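Local structure of glucose-binding protein (Thermus thermophilus HB27, 2B3F) at residues H171-V176 and G344-G349; I118-V123 and W263-G268; G164-Q169 and V363-L368; A179-D184 and P199-A204. The protein binds galactose and glucose and probably serves as the binding protein of a sugar transport system. All coordinates share one frame; numbering follows the deposited sequence.

Contact 1: H171-V176 and G344-G349. With GAL (beta-D-galactopyranose), chain G.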
loop_
_atom_site.group_PDB
_atom_site.type_symbol
_atom_site.label_atom_id
_atom_site.label_comp_id
_atom_site.label_asym_id
_atom_site.label_seq_id
_atom_site.Cartn_x
_atom_site.Cartn_y
_atom_site.Cartn_z
ATOM N N HIS A 171 -2.706 -0.228 8.955
ATOM C CA HIS A 171 -1.813 0.655 8.221
ATOM C C HIS A 171 -1.047 1.573 9.157
ATOM O O HIS A 171 0.159 1.703 9.060
ATOM C CB HIS A 171 -2.573 1.481 7.186
ATOM C CG HIS A 171 -1.664 2.187 6.238
ATOM N ND1 HIS A 171 -1.437 1.739 4.953
ATOM C CD2 HIS A 171 -0.881 3.278 6.413
ATOM C CE1 HIS A 171 -0.559 2.541 4.371
ATOM N NE2 HIS A 171 -0.215 3.488 5.230
ATOM N N LEU A 172 -1.771 2.210 10.071
ATOM C CA LEU A 172 -1.138 3.011 11.107
ATOM C C LEU A 172 -0.152 2.175 11.938
ATOM O O LEU A 172 0.976 2.608 12.199
ATOM C CB LEU A 172 -2.209 3.566 12.023
ATOM C CG LEU A 172 -1.734 4.309 13.246
ATOM C CD1 LEU A 172 -0.895 5.537 12.879
ATOM C CD2 LEU A 172 -3.011 4.692 14.036
ATOM N N TRP A 173 -0.571 0.975 12.326
ATOM C CA TRP A 173 0.254 0.084 13.134
ATOM C C TRP A 173 1.609 -0.216 12.465
ATOM O O TRP A 173 2.623 -0.197 13.127
ATOM C CB TRP A 173 -0.455 -1.237 13.430
ATOM C CG TRP A 173 0.332 -2.161 14.327
ATOM C CD1 TRP A 173 0.303 -2.204 15.703
ATOM C CD2 TRP A 173 1.275 -3.178 13.926
ATOM N NE1 TRP A 173 1.158 -3.169 16.170
ATOM C CE2 TRP A 173 1.765 -3.791 15.111
ATOM C CE3 TRP A 173 1.747 -3.629 12.689
ATOM C CZ2 TRP A 173 2.698 -4.836 15.086
ATOM C CZ3 TRP A 173 2.672 -4.659 12.662
ATOM C CH2 TRP A 173 3.146 -5.250 13.861
ATOM N N GLU A 174 1.634 -0.443 11.151
ATOM C CA GLU A 174 2.930 -0.817 10.531
ATOM C C GLU A 174 3.920 0.350 10.572
ATOM O O GLU A 174 5.124 0.139 10.702
ATOM C CB GLU A 174 2.794 -1.453 9.151
ATOM C CG GLU A 174 2.277 -0.604 8.017
ATOM C CD GLU A 174 2.168 -1.407 6.713
ATOM O OE1 GLU A 174 2.176 -2.668 6.774
ATOM O OE2 GLU A 174 2.049 -0.775 5.645
ATOM N N SER A 175 3.422 1.578 10.499
ATOM C CA SER A 175 4.293 2.759 10.709
ATOM C C SER A 175 4.818 2.815 12.146
ATOM O O SER A 175 6.009 3.029 12.384
ATOM C CB SER A 175 3.590 4.060 10.378
ATOM O OG SER A 175 3.718 4.394 9.007
ATOM N N VAL A 176 3.919 2.635 13.110
ATOM C CA VAL A 176 4.322 2.616 14.515
ATOM C C VAL A 176 5.355 1.520 14.777
ATOM O O VAL A 176 6.391 1.784 15.400
ATOM C CB VAL A 176 3.093 2.469 15.464
ATOM C CG1 VAL A 176 3.533 2.240 16.910
ATOM C CG2 VAL A 176 2.182 3.683 15.358
ATOM N N GLY A 344 9.526 -3.489 3.406
ATOM C CA GLY A 344 8.237 -3.804 2.787
ATOM C C GLY A 344 7.075 -3.620 3.751
ATOM O O GLY A 344 7.216 -3.792 4.969
ATOM N N SER A 345 5.928 -3.296 3.165
ATOM C CA SER A 345 4.647 -3.262 3.880
ATOM C C SER A 345 4.080 -4.632 4.206
ATOM O O SER A 345 4.140 -5.555 3.394
ATOM C CB SER A 345 3.629 -2.493 3.032
ATOM O OG SER A 345 2.334 -2.490 3.622
ATOM N N LEU A 346 3.484 -4.738 5.399
ATOM C CA LEU A 346 2.637 -5.875 5.772
ATOM C C LEU A 346 1.238 -5.757 5.176
ATOM O O LEU A 346 0.709 -6.695 4.568
ATOM C CB LEU A 346 2.491 -5.931 7.308
ATOM C CG LEU A 346 1.358 -6.785 7.891
ATOM C CD1 LEU A 346 1.542 -8.246 7.515
ATOM C CD2 LEU A 346 1.314 -6.617 9.404
ATOM N N VAL A 347 0.602 -4.610 5.404
ATOM C CA VAL A 347 -0.801 -4.475 5.058
ATOM C C VAL A 347 -1.000 -4.529 3.543
ATOM O O VAL A 347 -2.057 -4.937 3.043
ATOM C CB VAL A 347 -1.373 -3.185 5.689
ATOM C CG1 VAL A 347 -2.813 -2.971 5.294
ATOM C CG2 VAL A 347 -1.207 -3.270 7.207
ATOM N N HIS A 348 0.060 -4.175 2.820
ATOM C CA HIS A 348 -0.002 -4.090 1.362
ATOM C C HIS A 348 0.913 -5.136 0.680
ATOM O O HIS A 348 1.419 -4.892 -0.416
ATOM C CB HIS A 348 0.252 -2.661 0.924
ATOM C CG HIS A 348 -0.672 -1.691 1.606
ATOM N ND1 HIS A 348 -1.992 -1.554 1.237
ATOM C CD2 HIS A 348 -0.483 -0.894 2.679
ATOM C CE1 HIS A 348 -2.575 -0.691 2.055
ATOM N NE2 HIS A 348 -1.685 -0.282 2.945
ATOM N N GLY A 349 1.090 -6.278 1.346
ATOM C CA GLY A 349 1.440 -7.526 0.668
ATOM C C GLY A 349 2.887 -7.873 0.409
ATOM O O GLY A 349 3.165 -8.935 -0.160
HETATM C C1 GAL G . -3.298 -0.573 -1.658
HETATM C C2 GAL G . -3.023 -0.533 -3.167
HETATM C C3 GAL G . -3.135 0.877 -3.729
HETATM C C4 GAL G . -4.461 1.527 -3.329
HETATM C C5 GAL G . -4.670 1.329 -1.807
HETATM C C6 GAL G . -5.980 1.917 -1.259
HETATM O O1 GAL G . -3.259 -1.879 -1.169
HETATM O O2 GAL G . -1.729 -1.105 -3.421
HETATM O O3 GAL G . -3.032 0.847 -5.145
HETATM O O4 GAL G . -5.472 0.929 -4.097
HETATM O O5 GAL G . -4.605 -0.029 -1.442
HETATM O O6 GAL G . -7.073 1.154 -1.671
#

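Contact 2: I118-V123 and W263-G268. With GAL (beta-D-galactopyranose), chain G.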
loop_
_atom_site.group_PDB
_atom_site.type_symbol
_atom_site.label_atom_id
_atom_site.label_comp_id
_atom_site.label_asym_id
_atom_site.label_seq_id
_atom_site.Cartn_x
_atom_site.Cartn_y
_atom_site.Cartn_z
ATOM N N ILE A 118 5.335 2.059 -7.535
ATOM C CA ILE A 118 5.788 1.936 -6.159
ATOM C C ILE A 118 4.946 2.922 -5.338
ATOM O O ILE A 118 4.903 4.117 -5.628
ATOM C CB ILE A 118 7.285 2.303 -5.992
ATOM C CG1 ILE A 118 8.183 1.363 -6.813
ATOM C CG2 ILE A 118 7.689 2.305 -4.541
ATOM C CD1 ILE A 118 8.276 -0.053 -6.326
ATOM N N HIS A 119 4.243 2.408 -4.325
ATOM C CA HIS A 119 3.640 3.260 -3.310
ATOM C C HIS A 119 4.470 3.192 -2.017
ATOM O O HIS A 119 5.170 2.205 -1.738
ATOM C CB HIS A 119 2.188 2.845 -2.980
ATOM C CG HIS A 119 1.118 3.436 -3.866
ATOM N ND1 HIS A 119 0.829 4.782 -3.910
ATOM C CD2 HIS A 119 0.212 2.831 -4.675
ATOM C CE1 HIS A 119 -0.203 4.976 -4.720
ATOM N NE2 HIS A 119 -0.591 3.809 -5.199
ATOM N N ARG A 120 4.354 4.248 -1.227
ATOM C CA ARG A 120 4.954 4.340 0.095
ATOM C C ARG A 120 3.841 4.285 1.143
ATOM O O ARG A 120 2.849 5.026 1.034
ATOM C CB ARG A 120 5.665 5.672 0.245
ATOM C CG ARG A 120 6.471 5.768 1.508
ATOM C CD ARG A 120 7.319 7.007 1.515
ATOM N NE ARG A 120 8.202 7.035 2.662
ATOM C CZ ARG A 120 9.141 7.954 2.840
ATOM N NH1 ARG A 120 9.295 8.910 1.954
ATOM N NH2 ARG A 120 9.934 7.905 3.890
ATOM N N SER A 121 4.039 3.443 2.148
ATOM C CA SER A 121 3.078 3.272 3.219
ATOM C C SER A 121 3.228 4.340 4.313
ATOM O O SER A 121 2.218 4.873 4.804
ATOM C CB SER A 121 3.216 1.878 3.838
ATOM O OG SER A 121 2.376 1.766 4.983
ATOM N N ASN A 122 4.468 4.639 4.702
ATOM C CA ASN A 122 4.731 5.430 5.911
ATOM C C ASN A 122 4.806 6.938 5.642
ATOM O O ASN A 122 5.896 7.547 5.761
ATOM C CB ASN A 122 5.991 4.918 6.628
ATOM C CG ASN A 122 7.275 5.012 5.767
ATOM O OD1 ASN A 122 7.270 4.731 4.566
ATOM N ND2 ASN A 122 8.369 5.425 6.397
ATOM N N VAL A 123 3.660 7.532 5.288
ATOM C CA VAL A 123 3.580 8.967 5.095
ATOM C C VAL A 123 2.533 9.576 6.020
ATOM O O VAL A 123 1.430 9.035 6.193
ATOM C CB VAL A 123 3.265 9.362 3.621
ATOM C CG1 VAL A 123 3.404 10.871 3.436
ATOM C CG2 VAL A 123 4.199 8.590 2.653
ATOM N N TRP A 263 3.569 16.802 3.575
ATOM C CA TRP A 263 3.866 15.430 3.946
ATOM C C TRP A 263 5.199 15.316 4.662
ATOM O O TRP A 263 6.102 16.140 4.475
ATOM C CB TRP A 263 3.881 14.530 2.702
ATOM C CG TRP A 263 4.840 15.015 1.669
ATOM C CD1 TRP A 263 6.136 14.643 1.524
ATOM C CD2 TRP A 263 4.578 15.985 0.649
ATOM N NE1 TRP A 263 6.710 15.312 0.458
ATOM C CE2 TRP A 263 5.773 16.149 -0.090
ATOM C CE3 TRP A 263 3.445 16.713 0.271
ATOM C CZ2 TRP A 263 5.864 17.025 -1.179
ATOM C CZ3 TRP A 263 3.533 17.585 -0.809
ATOM C CH2 TRP A 263 4.737 17.733 -1.518
ATOM N N ALA A 264 5.312 14.297 5.499
ATOM C CA ALA A 264 6.577 13.883 6.090
ATOM C C ALA A 264 6.540 12.376 6.282
ATOM O O ALA A 264 5.448 11.783 6.281
ATOM C CB ALA A 264 6.801 14.561 7.420
ATOM N N PRO A 265 7.712 11.750 6.469
ATOM C CA PRO A 265 7.696 10.344 6.856
ATOM C C PRO A 265 6.902 10.174 8.152
ATOM O O PRO A 265 6.792 11.131 8.949
ATOM C CB PRO A 265 9.171 10.022 7.074
ATOM C CG PRO A 265 9.894 10.982 6.183
ATOM C CD PRO A 265 9.091 12.257 6.344
ATOM N N SER A 266 6.323 8.998 8.360
ATOM C CA SER A 266 5.627 8.753 9.597
ATOM C C SER A 266 6.638 9.000 10.716
ATOM O O SER A 266 7.810 8.648 10.584
ATOM C CB SER A 266 5.084 7.326 9.662
ATOM O OG SER A 266 4.145 7.107 8.629
ATOM N N PRO A 267 6.179 9.596 11.827
ATOM C CA PRO A 267 7.073 9.839 12.955
ATOM C C PRO A 267 7.973 8.644 13.278
ATOM O O PRO A 267 7.514 7.498 13.343
ATOM C CB PRO A 267 6.092 10.156 14.089
ATOM C CG PRO A 267 4.938 10.755 13.434
ATOM C CD PRO A 267 4.800 10.032 12.125
ATOM N N GLY A 268 9.271 8.902 13.426
ATOM C CA GLY A 268 10.223 7.863 13.790
ATOM C C GLY A 268 10.699 6.996 12.632
ATOM O O GLY A 268 11.402 6.027 12.839
HETATM C C1 GAL G . -3.298 -0.573 -1.658
HETATM C C2 GAL G . -3.023 -0.533 -3.167
HETATM C C3 GAL G . -3.135 0.877 -3.729
HETATM C C4 GAL G . -4.461 1.527 -3.329
HETATM C C5 GAL G . -4.670 1.329 -1.807
HETATM C C6 GAL G . -5.980 1.917 -1.259
HETATM O O1 GAL G . -3.259 -1.879 -1.169
HETATM O O2 GAL G . -1.729 -1.105 -3.421
HETATM O O3 GAL G . -3.032 0.847 -5.145
HETATM O O4 GAL G . -5.472 0.929 -4.097
HETATM O O5 GAL G . -4.605 -0.029 -1.442
HETATM O O6 GAL G . -7.073 1.154 -1.671
#

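Contact 3: G164-Q169 and V363-L368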
loop_
_atom_site.group_PDB
_atom_site.type_symbol
_atom_site.label_atom_id
_atom_site.label_comp_id
_atom_site.label_asym_id
_atom_site.label_seq_id
_atom_site.Cartn_x
_atom_site.Cartn_y
_atom_site.Cartn_z
ATOM N N GLY A 164 -9.510 5.640 9.885
ATOM C CA GLY A 164 -10.677 4.986 9.309
ATOM C C GLY A 164 -10.834 3.528 9.731
ATOM O O GLY A 164 -10.404 3.101 10.820
ATOM N N GLU A 165 -11.405 2.759 8.813
ATOM C CA GLU A 165 -11.750 1.367 9.011
ATOM C C GLU A 165 -10.547 0.466 9.350
ATOM O O GLU A 165 -9.376 0.868 9.264
ATOM C CB GLU A 165 -12.486 0.830 7.777
ATOM C CG GLU A 165 -11.632 0.782 6.489
ATOM C CD GLU A 165 -12.363 0.160 5.329
ATOM O OE1 GLU A 165 -12.868 -0.981 5.492
ATOM O OE2 GLU A 165 -12.424 0.789 4.250
ATOM N N ASN A 166 -10.865 -0.767 9.731
ATOM C CA ASN A 166 -9.890 -1.711 10.244
ATOM C C ASN A 166 -8.559 -1.717 9.492
ATOM O O ASN A 166 -7.511 -1.573 10.122
ATOM C CB ASN A 166 -10.496 -3.119 10.262
ATOM C CG ASN A 166 -9.522 -4.183 10.734
ATOM O OD1 ASN A 166 -8.727 -4.677 9.942
ATOM N ND2 ASN A 166 -9.658 -4.624 11.998
ATOM N N TRP A 167 -8.591 -1.862 8.176
ATOM C CA TRP A 167 -7.282 -1.950 7.467
ATOM C C TRP A 167 -6.437 -0.697 7.675
ATOM O O TRP A 167 -5.207 -0.782 7.706
ATOM C CB TRP A 167 -7.428 -2.315 5.993
ATOM C CG TRP A 167 -7.849 -1.241 5.102
ATOM C CD1 TRP A 167 -9.092 -1.012 4.631
ATOM C CD2 TRP A 167 -6.999 -0.242 4.514
ATOM N NE1 TRP A 167 -9.098 0.087 3.810
ATOM C CE2 TRP A 167 -7.822 0.574 3.711
ATOM C CE3 TRP A 167 -5.634 0.045 4.598
ATOM C CZ2 TRP A 167 -7.319 1.649 2.977
ATOM C CZ3 TRP A 167 -5.136 1.120 3.888
ATOM C CH2 TRP A 167 -5.977 1.913 3.086
ATOM N N THR A 168 -7.068 0.472 7.828
ATOM C CA THR A 168 -6.306 1.725 8.018
ATOM C C THR A 168 -5.667 1.779 9.408
ATOM O O THR A 168 -4.688 2.481 9.639
ATOM C CB THR A 168 -7.147 3.008 7.786
ATOM O OG1 THR A 168 -8.013 3.237 8.908
ATOM C CG2 THR A 168 -7.928 2.939 6.519
ATOM N N GLN A 169 -6.262 1.046 10.350
ATOM C CA GLN A 169 -5.691 0.917 11.686
ATOM C C GLN A 169 -4.459 0.018 11.632
ATOM O O GLN A 169 -3.450 0.313 12.252
ATOM C CB GLN A 169 -6.732 0.377 12.656
ATOM C CG GLN A 169 -7.967 1.255 12.766
ATOM C CD GLN A 169 -9.194 0.492 13.279
ATOM O OE1 GLN A 169 -9.072 -0.579 13.904
ATOM N NE2 GLN A 169 -10.388 1.014 12.961
ATOM N N VAL A 363 -6.494 -9.785 14.850
ATOM C CA VAL A 363 -5.587 -9.298 15.869
ATOM C C VAL A 363 -5.874 -7.840 16.204
ATOM O O VAL A 363 -5.942 -7.453 17.375
ATOM C CB VAL A 363 -4.105 -9.453 15.445
ATOM C CG1 VAL A 363 -3.179 -8.869 16.498
ATOM C CG2 VAL A 363 -3.790 -10.907 15.202
ATOM N N MET A 364 -6.039 -7.017 15.177
ATOM C CA MET A 364 -6.294 -5.619 15.394
ATOM C C MET A 364 -7.623 -5.416 16.128
ATOM O O MET A 364 -7.678 -4.631 17.064
ATOM C CB MET A 364 -6.252 -4.852 14.059
ATOM C CG MET A 364 -6.503 -3.367 14.197
ATOM S SD MET A 364 -5.304 -2.539 15.266
ATOM C CE MET A 364 -3.756 -2.900 14.383
ATOM N N GLU A 365 -8.669 -6.140 15.739
ATOM C CA GLU A 365 -9.954 -6.108 16.494
ATOM C C GLU A 365 -9.751 -6.367 17.983
ATOM O O GLU A 365 -10.272 -5.625 18.834
ATOM C CB GLU A 365 -10.950 -7.111 15.947
ATOM C CG GLU A 365 -11.536 -6.698 14.621
ATOM C CD GLU A 365 -12.578 -7.667 14.089
ATOM O OE1 GLU A 365 -12.479 -8.891 14.365
ATOM O OE2 GLU A 365 -13.504 -7.198 13.374
ATOM N N ILE A 366 -8.982 -7.401 18.313
ATOM C CA ILE A 366 -8.768 -7.740 19.723
ATOM C C ILE A 366 -7.878 -6.728 20.458
ATOM O O ILE A 366 -7.990 -6.567 21.691
ATOM C CB ILE A 366 -8.355 -9.233 19.936
ATOM C CG1 ILE A 366 -6.993 -9.560 19.341
ATOM C CG2 ILE A 366 -9.396 -10.118 19.300
ATOM C CD1 ILE A 366 -5.834 -9.327 20.243
ATOM N N PHE A 367 -7.036 -5.992 19.740
ATOM C CA PHE A 367 -6.371 -4.888 20.393
ATOM C C PHE A 367 -7.389 -3.767 20.642
ATOM O O PHE A 367 -7.348 -3.143 21.692
ATOM C CB PHE A 367 -5.173 -4.336 19.632
ATOM C CG PHE A 367 -4.444 -3.287 20.401
ATOM C CD1 PHE A 367 -3.705 -3.635 21.528
ATOM C CD2 PHE A 367 -4.540 -1.951 20.056
ATOM C CE1 PHE A 367 -3.031 -2.681 22.253
ATOM C CE2 PHE A 367 -3.892 -0.975 20.802
ATOM C CZ PHE A 367 -3.127 -1.340 21.895
ATOM N N LEU A 368 -8.283 -3.507 19.688
ATOM C CA LEU A 368 -9.219 -2.391 19.867
ATOM C C LEU A 368 -10.128 -2.639 21.075
ATOM O O LEU A 368 -10.446 -1.705 21.812
ATOM C CB LEU A 368 -10.072 -2.121 18.627
ATOM C CG LEU A 368 -9.497 -1.349 17.431
ATOM C CD1 LEU A 368 -8.240 -0.599 17.748
ATOM C CD2 LEU A 368 -9.202 -2.270 16.311
#

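Contact 4: A179-D184 and P199-A204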
loop_
_atom_site.group_PDB
_atom_site.type_symbol
_atom_site.label_atom_id
_atom_site.label_comp_id
_atom_site.label_asym_id
_atom_site.label_seq_id
_atom_site.Cartn_x
_atom_site.Cartn_y
_atom_site.Cartn_z
ATOM N N ALA A 179 8.796 2.322 13.364
ATOM C CA ALA A 179 9.456 3.344 14.202
ATOM C C ALA A 179 10.033 2.706 15.464
ATOM O O ALA A 179 11.176 2.994 15.839
ATOM C CB ALA A 179 8.483 4.441 14.581
ATOM N N VAL A 180 9.250 1.840 16.103
ATOM C CA VAL A 180 9.632 1.239 17.386
ATOM C C VAL A 180 10.761 0.224 17.225
ATOM O O VAL A 180 11.684 0.166 18.036
ATOM C CB VAL A 180 8.394 0.606 18.101
ATOM C CG1 VAL A 180 8.793 -0.277 19.246
ATOM C CG2 VAL A 180 7.461 1.703 18.596
ATOM N N LEU A 181 10.688 -0.572 16.167
ATOM C CA LEU A 181 11.637 -1.653 15.945
ATOM C C LEU A 181 12.866 -1.249 15.166
ATOM O O LEU A 181 13.925 -1.855 15.326
ATOM C CB LEU A 181 10.952 -2.807 15.208
ATOM C CG LEU A 181 9.847 -3.528 15.980
ATOM C CD1 LEU A 181 9.154 -4.527 15.072
ATOM C CD2 LEU A 181 10.436 -4.220 17.220
ATOM N N GLY A 182 12.709 -0.251 14.305
ATOM C CA GLY A 182 13.691 0.043 13.260
ATOM C C GLY A 182 13.597 -0.959 12.117
ATOM O O GLY A 182 12.967 -2.023 12.250
ATOM N N PRO A 183 14.246 -0.655 10.978
ATOM C CA PRO A 183 14.084 -1.495 9.792
ATOM C C PRO A 183 14.576 -2.940 9.924
ATOM O O PRO A 183 13.970 -3.869 9.365
ATOM C CB PRO A 183 14.864 -0.733 8.707
ATOM C CG PRO A 183 15.763 0.188 9.442
ATOM C CD PRO A 183 15.111 0.511 10.735
ATOM N N ASP A 184 15.661 -3.151 10.663
ATOM C CA ASP A 184 16.212 -4.494 10.767
ATOM C C ASP A 184 15.292 -5.418 11.544
ATOM O O ASP A 184 15.015 -6.524 11.094
ATOM C CB ASP A 184 17.596 -4.457 11.416
ATOM C CG ASP A 184 18.663 -3.889 10.486
ATOM O OD1 ASP A 184 18.593 -4.108 9.260
ATOM O OD2 ASP A 184 19.589 -3.232 11.008
ATOM N N PRO A 199 9.703 -8.548 23.865
ATOM C CA PRO A 199 9.440 -7.214 24.429
ATOM C C PRO A 199 9.559 -6.048 23.452
ATOM O O PRO A 199 8.770 -5.107 23.527
ATOM C CB PRO A 199 10.459 -7.130 25.581
ATOM C CG PRO A 199 10.531 -8.535 26.054
ATOM C CD PRO A 199 10.525 -9.365 24.779
ATOM N N LYS A 200 10.536 -6.100 22.547
ATOM C CA LYS A 200 10.701 -5.044 21.546
ATOM C C LYS A 200 9.439 -4.910 20.684
ATOM O O LYS A 200 9.014 -3.802 20.384
ATOM C CB LYS A 200 11.923 -5.316 20.648
ATOM C CG LYS A 200 13.269 -5.115 21.381
ATOM C CD LYS A 200 14.508 -5.348 20.496
ATOM C CE LYS A 200 14.696 -6.809 20.104
ATOM N NZ LYS A 200 15.877 -6.997 19.191
ATOM N N ALA A 201 8.857 -6.051 20.301
ATOM C CA ALA A 201 7.682 -6.063 19.429
ATOM C C ALA A 201 6.380 -5.814 20.208
ATOM O O ALA A 201 5.453 -5.233 19.668
ATOM C CB ALA A 201 7.603 -7.372 18.671
ATOM N N VAL A 202 6.314 -6.246 21.475
ATOM C CA VAL A 202 5.187 -5.874 22.335
ATOM C C VAL A 202 5.093 -4.353 22.480
ATOM O O VAL A 202 3.998 -3.791 22.505
ATOM C CB VAL A 202 5.295 -6.542 23.741
ATOM C CG1 VAL A 202 4.187 -6.035 24.677
ATOM C CG2 VAL A 202 5.255 -8.044 23.633
ATOM N N ARG A 203 6.238 -3.677 22.562
ATOM C CA ARG A 203 6.263 -2.221 22.660
ATOM C C ARG A 203 5.569 -1.482 21.484
ATOM O O ARG A 203 5.028 -0.383 21.654
ATOM C CB ARG A 203 7.714 -1.728 22.799
ATOM C CG ARG A 203 7.785 -0.264 23.153
ATOM C CD ARG A 203 9.189 0.261 23.429
ATOM N NE ARG A 203 9.168 1.696 23.136
ATOM C CZ ARG A 203 9.878 2.313 22.186
ATOM N NH1 ARG A 203 10.767 1.664 21.428
ATOM N NH2 ARG A 203 9.708 3.621 22.013
ATOM N N ALA A 204 5.590 -2.082 20.289
ATOM C CA ALA A 204 4.907 -1.496 19.152
ATOM C C ALA A 204 3.441 -1.266 19.494
ATOM O O ALA A 204 2.869 -0.240 19.157
ATOM C CB ALA A 204 5.052 -2.404 17.928
HETATM O O HOH W 1 11.278 4.282 18.999
#

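Contact 1: H171-V176 and G344-G349
The anomeric hydroxyl of galactose, GAL O1, lies 2.7 Å from His-348 ND1, a hydrogen bond in which either atom could be the donor. On the far rim of the same imidazole, His-348 NE2 is bonded to His-171 ND1 at 2.9 Å; the two rings meet rim to rim, their planes 63° apart, so this pairing is no stack. His-171, with CG anti to the backbone N, places its ring at the edge of His-348, and its other nitrogen, NE2, is bonded to the backbone O of Ser-121. Behind this first shell, the loop that follows strand 341-344 makes a type I turn from Leu-346 to Gly-349, led by an ST motif in which Ser-345 OG accepts from His-348 N. Glu-174 grips the start of this turn from helix 166-190. Its OE1 receives a nearly straight bond (169°) from Val-347 N at 2.9 Å and a weak one from Leu-346 N, while OE2 takes the hydroxyl of Ser-345 OG at 2.7 Å on its syn lone pair and is also bonded to Ser-121 OG. An alanine in place of Glu-174 would remove the carboxylate's bonds to the turn and to Ser-121 and would probably loosen the turn that presents His-348 to the sugar. On the apolar side, Leu-346 CD2 rests obliquely 4.0 Å from Trp-173 CZ3, close to Phe-360 of helix 354-370.

Contact 2: I118-V123 and W263-G268
A short antiparallel bridge at the margin of the four-stranded sheet joins residues 263-265 to the chain that leaves the galactose pocket, where His-119 CD2 lies 3.8 Å from GAL O3 in van der Waals contact. Val-123 and Pro-265 form a non-hydrogen-bonded pair with CA atoms 4.7 Å apart. Beside it, Ser-266 N donates to Asn-122 O at 3.0 Å, arriving well above the carbonyl plane; Asn-122 is the centre of an inverse gamma turn, closed by a weak bond. The apolar part is small: Val-123 CG1 lies 3.8 Å from Trp-263 CB, the two side chains running side by side. Arg-120, extended from CG to NE, spans the turn. Its NE donates to Asn-122 OD1 at 3.1 Å, 162° at the hydrogen, with the acceptor in the guanidinium plane, and NH2 passes 3.8 Å from Pro-265 CG. Further out, NH1 makes a salt bridge to Asp-336 and NH2 donates to Val-272 O, so the guanidinium is held from several directions. A leucine in place of Arg-120 would lose these bonds and is likely to disturb the orientation of the Asn-122 amide, which also donates to Thr-269 and Val-272. Ser-266 OG is bonded to Ser-175 OG of helix 166-190. Running from strand 119-120 of the eight-stranded sheet into strand 123-126 of the four-stranded one, residues 118-123 probably cross between the two lobes of the periplasmic-binding-protein fold.

Contact 3: G164-Q169 and V363-L368
Gln-169, in the first turn of helix 166-190, carries this contact with helix 354-370. Its CB lies 4.1 Å from Met-364 CG and near the sulfur, for Met-364, bent at chi2 and chi3, curls its thioether alongside and brings CE toward the backbone O of Gln-169. With CG anti to the carbonyl carbon (chi1 -59°) and the chain extended beyond it, the amide reaches across toward Leu-368. There OE1 presses on Leu-368 CD2 at 2.9 Å, a tight approach of a polar oxygen to a methyl group, and Leu-368 has a nearly eclipsed chi2 of -16°. The other branch, NE2, turns back and donates to Gly-164 O at 3.0 Å, close to the planes of both amide and carbonyl, which helps fix the rotation that directs OE1 at the leucine. A turn earlier, Asn-166 slides past Met-364 in the opposite direction, and its ND2 comes within 3.8 Å of Glu-365 CG. That nitrogen donates to Gly-361 O of the facing helix, and OD1 accepts from Gln-170 NE2. Met-364 also packs on Trp-205 and Phe-208 of helix 199-212. This is the N-terminal turn of a helix, Glu-165 at its N-cap position, packed against another helix. Amide groups are thus set against hydrocarbon: their hydrogen bonds go to backbone carbonyls and a neighbouring amide, while the meeting itself is van der Waals, tight where the oxygen meets the methyl group.

Contact 4: A179-D184 and P199-A204
The short segments 179-184 and 199-204 approach to 8.9 Å between axes and cross at -129°, an oblique crossing of two consecutive helices, well short of antiparallel, with the CA atoms of Val-180 and Ala-204 only 5.7 Å apart. At this crossing Val-180 is directed toward the partner helix. Its CG1, anti to the backbone N, enters among Lys-200, Arg-203 and Ala-204, lying 3.7 Å from Lys-200 O, while CG2 comes to 4.1 Å from Ala-204 CA. Such closeness is possible because the alanine brings only a methyl group. Arg-203 crosses this valine obliquely, extended from CG to NE, and a chi4 of -117° turns the guanidinium so that one face lies over Val-180 CB, with NH1 3.5 Å from Val-180 CG1. The next residue, Leu-181, reaches the same helix with its tip: CD2 sits 3.5 Å from Lys-200 O and 3.9 Å from Lys-200 CB, and more loosely meets Ala-201 CB. Lys-200 itself leads away, bent at chi3, and its NZ makes a salt bridge with Asp-185 further along helix 166-190. Past Leu-181 that helix is kinked: Pro-183 has no N-H to give, and Asp-184 N makes no bond to the turn before. One water lies between Ala-179 O and Arg-203 NH2, but both of its bonds are weak. The contact is thus carried by aliphatic branches fitted against backbone and small residues; at its rim Lys-200 directs its charge elsewhere, while Arg-203 gives a guanidinium face and NH1 to the valine.

Overall arrangement
Helix 166-190 supplies one segment to contacts 1, 3 and 4 and meets a different partner each time: segment 344-349, helix 354-370 and helix 199-212. Contact 1 is wholly buried and contact 2 partly so. Contact 1 bonds the galactose through a histidine and is held by several polar bonds, whereas contact 2 only touches it and has one crossing hydrogen bond beside CH...O and apolar contacts; the two touch each other through hydroxyl and carboxylate groups. Contacts 3 and 4 lie further out and are partly exposed, their chemistry being mainly close packing of aliphatic groups with amides or a guanidinium. Contact 1 touches all three others, whereas contact 3 meets neither contact 2 nor contact 4.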